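Local coordinates for carbohydrate binding protein (Flavobacterium johnsoniae, PDB 3HZB) that binds calcium through a betagamma-crystallin domain of a larger, probably secreted protein that is probably involved in carbohydrate binding, at residues I20-L25 and D55-A60; L41-G46 and N65-C70. All blocks are in the same frame, centred on the assembly; numbering follows the deposited sequence.

Contact 1 (I20-L25 and D55-A60); sequences IGDYNL and DNFGGA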
loop_
_atom_site.group_PDB
_atom_site.type_symbol
_atom_site.label_atom_id
_atom_site.label_comp_id
_atom_site.label_asym_id
_atom_site.label_seq_id
_atom_site.Cartn_x
_atom_site.Cartn_y
_atom_site.Cartn_z
ATOM N N ILE B 20 10.158 -11.691 -4.135
ATOM C CA ILE B 20 11.538 -11.223 -4.205
ATOM C C ILE B 20 12.205 -11.806 -5.444
ATOM O O ILE B 20 12.078 -12.999 -5.719
ATOM C CB ILE B 20 12.334 -11.656 -2.954
ATOM C CG1 ILE B 20 11.842 -10.879 -1.731
ATOM C CG2 ILE B 20 13.825 -11.433 -3.177
ATOM C CD1 ILE B 20 12.096 -9.385 -1.808
ATOM N N GLY B 21 12.909 -10.967 -6.195
ATOM C CA GLY B 21 13.570 -11.459 -7.388
ATOM C C GLY B 21 13.577 -10.468 -8.535
ATOM O O GLY B 21 13.048 -9.360 -8.420
ATOM N N ASP B 22 14.166 -10.877 -9.653
ATOM C CA ASP B 22 14.262 -10.015 -10.822
ATOM C C ASP B 22 13.359 -10.491 -11.951
ATOM O O ASP B 22 13.348 -11.672 -12.297
ATOM C CB ASP B 22 15.712 -9.950 -11.301
ATOM C CG ASP B 22 16.666 -9.508 -10.204
ATOM O OD1 ASP B 22 16.310 -8.576 -9.450
ATOM O OD2 ASP B 22 17.771 -10.087 -10.097
ATOM N N TYR B 23 12.608 -9.557 -12.522
ATOM C CA TYR B 23 11.683 -9.873 -13.594
ATOM C C TYR B 23 11.945 -9.111 -14.884
ATOM O O TYR B 23 11.614 -7.926 -14.987
ATOM C CB TYR B 23 10.241 -9.587 -13.158
ATOM C CG TYR B 23 9.744 -10.420 -12.004
ATOM C CD1 TYR B 23 10.152 -10.153 -10.697
ATOM C CD2 TYR B 23 8.867 -11.484 -12.217
ATOM C CE1 TYR B 23 9.699 -10.921 -9.630
ATOM C CE2 TYR B 23 8.411 -12.262 -11.157
ATOM C CZ TYR B 23 8.832 -11.972 -9.867
ATOM O OH TYR B 23 8.381 -12.731 -8.815
ATOM N N ASN B 24 12.556 -9.769 -15.866
ATOM C CA ASN B 24 12.751 -9.109 -17.146
ATOM C C ASN B 24 11.409 -9.255 -17.862
ATOM O O ASN B 24 10.488 -9.873 -17.322
ATOM C CB ASN B 24 13.909 -9.731 -17.953
ATOM C CG ASN B 24 13.777 -11.239 -18.161
ATOM O OD1 ASN B 24 14.725 -11.886 -18.614
ATOM N ND2 ASN B 24 12.622 -11.798 -17.847
ATOM N N LEU B 25 11.273 -8.688 -19.056
ATOM C CA LEU B 25 9.999 -8.777 -19.759
ATOM C C LEU B 25 9.565 -10.226 -19.990
ATOM O O LEU B 25 8.385 -10.547 -19.908
ATOM C CB LEU B 25 10.074 -8.022 -21.088
ATOM C CG LEU B 25 8.766 -7.916 -21.882
ATOM C CD1 LEU B 25 7.658 -7.319 -21.017
ATOM C CD2 LEU B 25 9.004 -7.053 -23.109
ATOM N N ASP B 55 13.688 -3.173 -20.944
ATOM C CA ASP B 55 13.816 -4.570 -20.549
ATOM C C ASP B 55 15.217 -4.796 -19.989
ATOM O O ASP B 55 16.117 -3.979 -20.184
ATOM C CB ASP B 55 13.574 -5.484 -21.757
ATOM C CG ASP B 55 13.434 -6.951 -21.374
ATOM O OD1 ASP B 55 13.290 -7.253 -20.173
ATOM O OD2 ASP B 55 13.452 -7.807 -22.287
ATOM N N ASN B 56 15.386 -5.902 -19.277
ATOM C CA ASN B 56 16.671 -6.250 -18.700
ATOM C C ASN B 56 17.218 -5.169 -17.776
ATOM O O ASN B 56 18.430 -4.945 -17.703
ATOM C CB ASN B 56 17.660 -6.568 -19.822
ATOM C CG ASN B 56 17.162 -7.681 -20.717
ATOM O OD1 ASN B 56 16.760 -8.741 -20.232
ATOM N ND2 ASN B 56 17.176 -7.449 -22.025
ATOM N N PHE B 57 16.299 -4.498 -17.084
ATOM C CA PHE B 57 16.629 -3.473 -16.105
ATOM C C PHE B 57 17.416 -2.296 -16.672
ATOM O O PHE B 57 18.289 -1.728 -16.006
ATOM C CB PHE B 57 17.369 -4.153 -14.953
ATOM C CG PHE B 57 16.830 -5.527 -14.647
ATOM C CD1 PHE B 57 17.633 -6.655 -14.782
ATOM C CD2 PHE B 57 15.486 -5.699 -14.316
ATOM C CE1 PHE B 57 17.105 -7.938 -14.601
ATOM C CE2 PHE B 57 14.950 -6.974 -14.134
ATOM C CZ PHE B 57 15.761 -8.096 -14.278
ATOM N N GLY B 58 17.088 -1.925 -17.906
ATOM C CA GLY B 58 17.763 -0.814 -18.547
ATOM C C GLY B 58 16.951 0.463 -18.482
ATOM O O GLY B 58 15.766 0.432 -18.146
ATOM N N GLY B 59 17.586 1.590 -18.798
ATOM C CA GLY B 59 16.895 2.867 -18.771
ATOM C C GLY B 59 16.627 3.422 -17.381
ATOM O O GLY B 59 17.178 2.940 -16.387
ATOM N N ALA B 60 15.768 4.435 -17.314
ATOM C CA ALA B 60 15.415 5.078 -16.052
ATOM C C ALA B 60 14.738 4.122 -15.071
ATOM O O ALA B 60 14.150 3.116 -15.471
ATOM C CB ALA B 60 14.509 6.272 -16.322
#
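Asp55 reaches over from the loop between strands 47-52 and 60-64 of the betagamma-crystallin Greek key to take the backbone N-H of Leu25, the first residue of helix 25-29. The bond from Leu25 N to Asp55 OD1 is 2.7 Å long and nearly straight at 175°. Chi1 of -169° puts CG of Asp55 beside its carbonyl carbon, on the side of the following residue. Asp55 OD1 also accepts from Asn56 N at 2.6 Å, a more bent bond (136°). The two donors come from opposite faces of the carboxylate plane, so one oxygen is gripped from above and below. Asn24, the N-cap residue, has its CB 3.4 Å from Asp55 OD1, and Asp55 CG lies 3.5 Å from Leu25 CB.

Beside this polar link, Phe57 extends its ring tip to the end of strand 21-23, with CE2 3.6 Å from Tyr23 O. Phe57 CZ lies obliquely against Asp22 CB, 3.5 Å away. Further out, Arg83 of strand 81-86 forms a salt bridge with Asp22 OD1, and Tyr52 meets the Phe57 ring edge-to-face. The loop is tied to the same strand 81-86 by Ser81 OG, hydrogen-bonded to Phe57 N.

Contact 2 (L41-G46 and N65-C70); sequences LRITQG and NSDNSC. With CA (calcium ion), chain K.
Leu41 and Asn68 form a single antiparallel bridge, a hydrogen-bonded pair in which both backbone bonds, Leu41 N to Asn68 O and Asn68 N to Leu41 O, measure 3.0 Å. Asp67 adds a CA-H...O contact to the carbonyl of Leu41. Just beyond the pair, Asn68 OD1 accepts from Cys70 N in an Asx turn.

The carboxylate of Asp67 continues the polar pairing. Chi1 of -62° sets its CG anti to the carbonyl carbon, beside the backbone N; from there Asp67 OD1 accepts the N-H of Ile43 (N to OD1 2.7 Å), the donor lying nearly along the C-O axis. A water donates to Asp67 OD2 and accepts from Arg42 NH1, meeting the guanidinium at its edge, in plane. The strongest polar partner of the guanidinium is Asn65 of the second subunit. Guanidinium and carboxylate planes stand 81° apart. Arg42 NH1 and Asp67 OD2 are 4.4 Å apart, too far for a salt bridge, though the opposite charges probably still attract.

Metal coordination uses the same aspartate. The calcium ion is bound by Ile43 O and Asp67 OD1, each at 2.9 Å, and by a second water. Ile43 O and Asp67 OD1 of the second subunit bind it as well, so the site bridges the two copies.

In the fold, 41-46 begins on strand 40-43, an edge strand of the three-stranded antiparallel sheet, where the backbone of Arg42 hydrogen-bonds with that of Thr4 in strand 3-6. Leu41 and Ile43 pack on Leu51 and Gln48 of strand 47-52, respectively, while Cys70 is fastened to Cys9 by a disulfide.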
loop_
_atom_site.group_PDB
_atom_site.type_symbol
_atom_site.label_atom_id
_atom_site.label_comp_id
_atom_site.label_asym_id
_atom_site.label_seq_id
_atom_site.Cartn_x
_atom_site.Cartn_y
_atom_site.Cartn_z
ATOM N N LEU B 41 0.037 -0.659 -8.642
ATOM C CA LEU B 41 0.702 -1.726 -7.906
ATOM C C LEU B 41 0.388 -1.713 -6.425
ATOM O O LEU B 41 0.284 -0.656 -5.812
ATOM C CB LEU B 41 2.225 -1.615 -8.017
ATOM C CG LEU B 41 2.994 -1.462 -9.322
ATOM C CD1 LEU B 41 2.889 -0.034 -9.837
ATOM C CD2 LEU B 41 4.455 -1.801 -9.046
ATOM N N ARG B 42 0.246 -2.901 -5.854
ATOM C CA ARG B 42 0.033 -3.021 -4.422
ATOM C C ARG B 42 1.376 -3.528 -3.922
ATOM O O ARG B 42 1.966 -4.432 -4.517
ATOM C CB ARG B 42 -1.046 -4.051 -4.090
ATOM C CG ARG B 42 -2.476 -3.558 -4.235
ATOM C CD ARG B 42 -3.443 -4.666 -3.856
ATOM N NE ARG B 42 -4.836 -4.318 -4.119
ATOM C CZ ARG B 42 -5.597 -3.583 -3.314
ATOM N NH1 ARG B 42 -5.107 -3.107 -2.175
ATOM N NH2 ARG B 42 -6.854 -3.323 -3.652
ATOM N N ILE B 43 1.880 -2.937 -2.851
ATOM C CA ILE B 43 3.150 -3.393 -2.322
ATOM C C ILE B 43 3.084 -3.626 -0.823
ATOM O O ILE B 43 2.784 -2.721 -0.038
ATOM C CB ILE B 43 4.292 -2.420 -2.713
ATOM C CG1 ILE B 43 5.325 -2.338 -1.596
ATOM C CG2 ILE B 43 3.725 -1.083 -3.123
ATOM C CD1 ILE B 43 6.498 -1.501 -1.963
ATOM N N THR B 44 3.334 -4.873 -0.439
ATOM C CA THR B 44 3.295 -5.268 0.957
ATOM C C THR B 44 4.427 -4.632 1.747
ATOM O O THR B 44 5.580 -4.601 1.309
ATOM C CB THR B 44 3.365 -6.805 1.095
ATOM O OG1 THR B 44 2.211 -7.387 0.472
ATOM C CG2 THR B 44 3.403 -7.215 2.566
ATOM N N GLN B 45 4.078 -4.111 2.915
ATOM C CA GLN B 45 5.044 -3.478 3.794
ATOM C C GLN B 45 6.253 -4.390 3.964
ATOM O O GLN B 45 6.108 -5.605 4.137
ATOM C CB GLN B 45 4.402 -3.227 5.155
ATOM C CG GLN B 45 5.192 -2.320 6.069
ATOM C CD GLN B 45 4.568 -2.248 7.444
ATOM O OE1 GLN B 45 3.343 -2.223 7.576
ATOM N NE2 GLN B 45 5.404 -2.210 8.475
ATOM N N GLY B 46 7.441 -3.801 3.906
ATOM C CA GLY B 46 8.660 -4.577 4.062
ATOM C C GLY B 46 9.288 -4.961 2.740
ATOM O O GLY B 46 10.373 -5.542 2.703
ATOM N N ASN B 65 7.459 2.032 -3.126
ATOM C CA ASN B 65 7.537 1.414 -1.806
ATOM C C ASN B 65 6.240 1.462 -1.002
ATOM O O ASN B 65 6.241 1.211 0.203
ATOM C CB ASN B 65 8.673 2.042 -0.998
ATOM C CG ASN B 65 8.685 3.546 -1.094
ATOM O OD1 ASN B 65 7.642 4.188 -1.007
ATOM N ND2 ASN B 65 9.871 4.120 -1.265
ATOM N N SER B 66 5.143 1.781 -1.681
ATOM C CA SER B 66 3.817 1.839 -1.069
ATOM C C SER B 66 2.828 1.771 -2.229
ATOM O O SER B 66 3.175 2.130 -3.356
ATOM C CB SER B 66 3.633 3.141 -0.277
ATOM O OG SER B 66 3.732 4.279 -1.115
ATOM N N ASP B 67 1.616 1.290 -1.967
ATOM C CA ASP B 67 0.606 1.167 -3.017
ATOM C C ASP B 67 0.520 2.422 -3.878
ATOM O O ASP B 67 0.480 3.540 -3.357
ATOM C CB ASP B 67 -0.782 0.897 -2.416
ATOM C CG ASP B 67 -0.847 -0.399 -1.644
ATOM O OD1 ASP B 67 0.030 -1.262 -1.846
ATOM O OD2 ASP B 67 -1.792 -0.564 -0.839
ATOM N N ASN B 68 0.494 2.230 -5.194
ATOM C CA ASN B 68 0.381 3.339 -6.137
ATOM C C ASN B 68 -0.825 3.002 -7.007
ATOM O O ASN B 68 -0.785 2.067 -7.804
ATOM C CB ASN B 68 1.637 3.446 -7.002
ATOM C CG ASN B 68 1.668 4.717 -7.827
ATOM O OD1 ASN B 68 0.725 5.020 -8.558
ATOM N ND2 ASN B 68 2.757 5.467 -7.716
ATOM N N SER B 69 -1.897 3.769 -6.842
ATOM C CA SER B 69 -3.135 3.521 -7.570
ATOM C C SER B 69 -3.148 3.921 -9.042
ATOM O O SER B 69 -4.062 3.545 -9.770
ATOM C CB SER B 69 -4.295 4.222 -6.859
ATOM O OG SER B 69 -4.091 5.624 -6.852
ATOM N N CYS B 70 -2.152 4.676 -9.488
ATOM C CA CYS B 70 -2.123 5.095 -10.886
ATOM C C CYS B 70 -0.790 5.756 -11.196
ATOM O O CYS B 70 -0.553 6.902 -10.812
ATOM C CB CYS B 70 -3.266 6.080 -11.138
ATOM S SG CYS B 70 -3.960 6.175 -12.828
HETATM CA CA CA K . 0.117 -2.268 0.867
HETATM O O HOH W 1 -2.660 -3.138 -0.665
HETATM O O HOH W 2 -0.163 -4.962 -0.096
#

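How the contacts relate
Contacts 1 and 2 lie on opposite sides of the domain centre, their own centres 18 Å apart and their nearest atoms about 6 Å apart without touching. Their segments alternate along the chain: strand 60-64 leads from 55-60 directly into 65-70, and strand 47-52 connects 41-46 to the loop of contact 1. Each lies near a different calcium ion. Contact 2 supplies ligands to the ion shared with the second subunit. Contact 1 supplies none, but the Asp55 side chain is about 7 Å from an ion and about 5 Å from the side chain of Ser80, a ligand of the site completed by Asp36, Gln53 and Lys78.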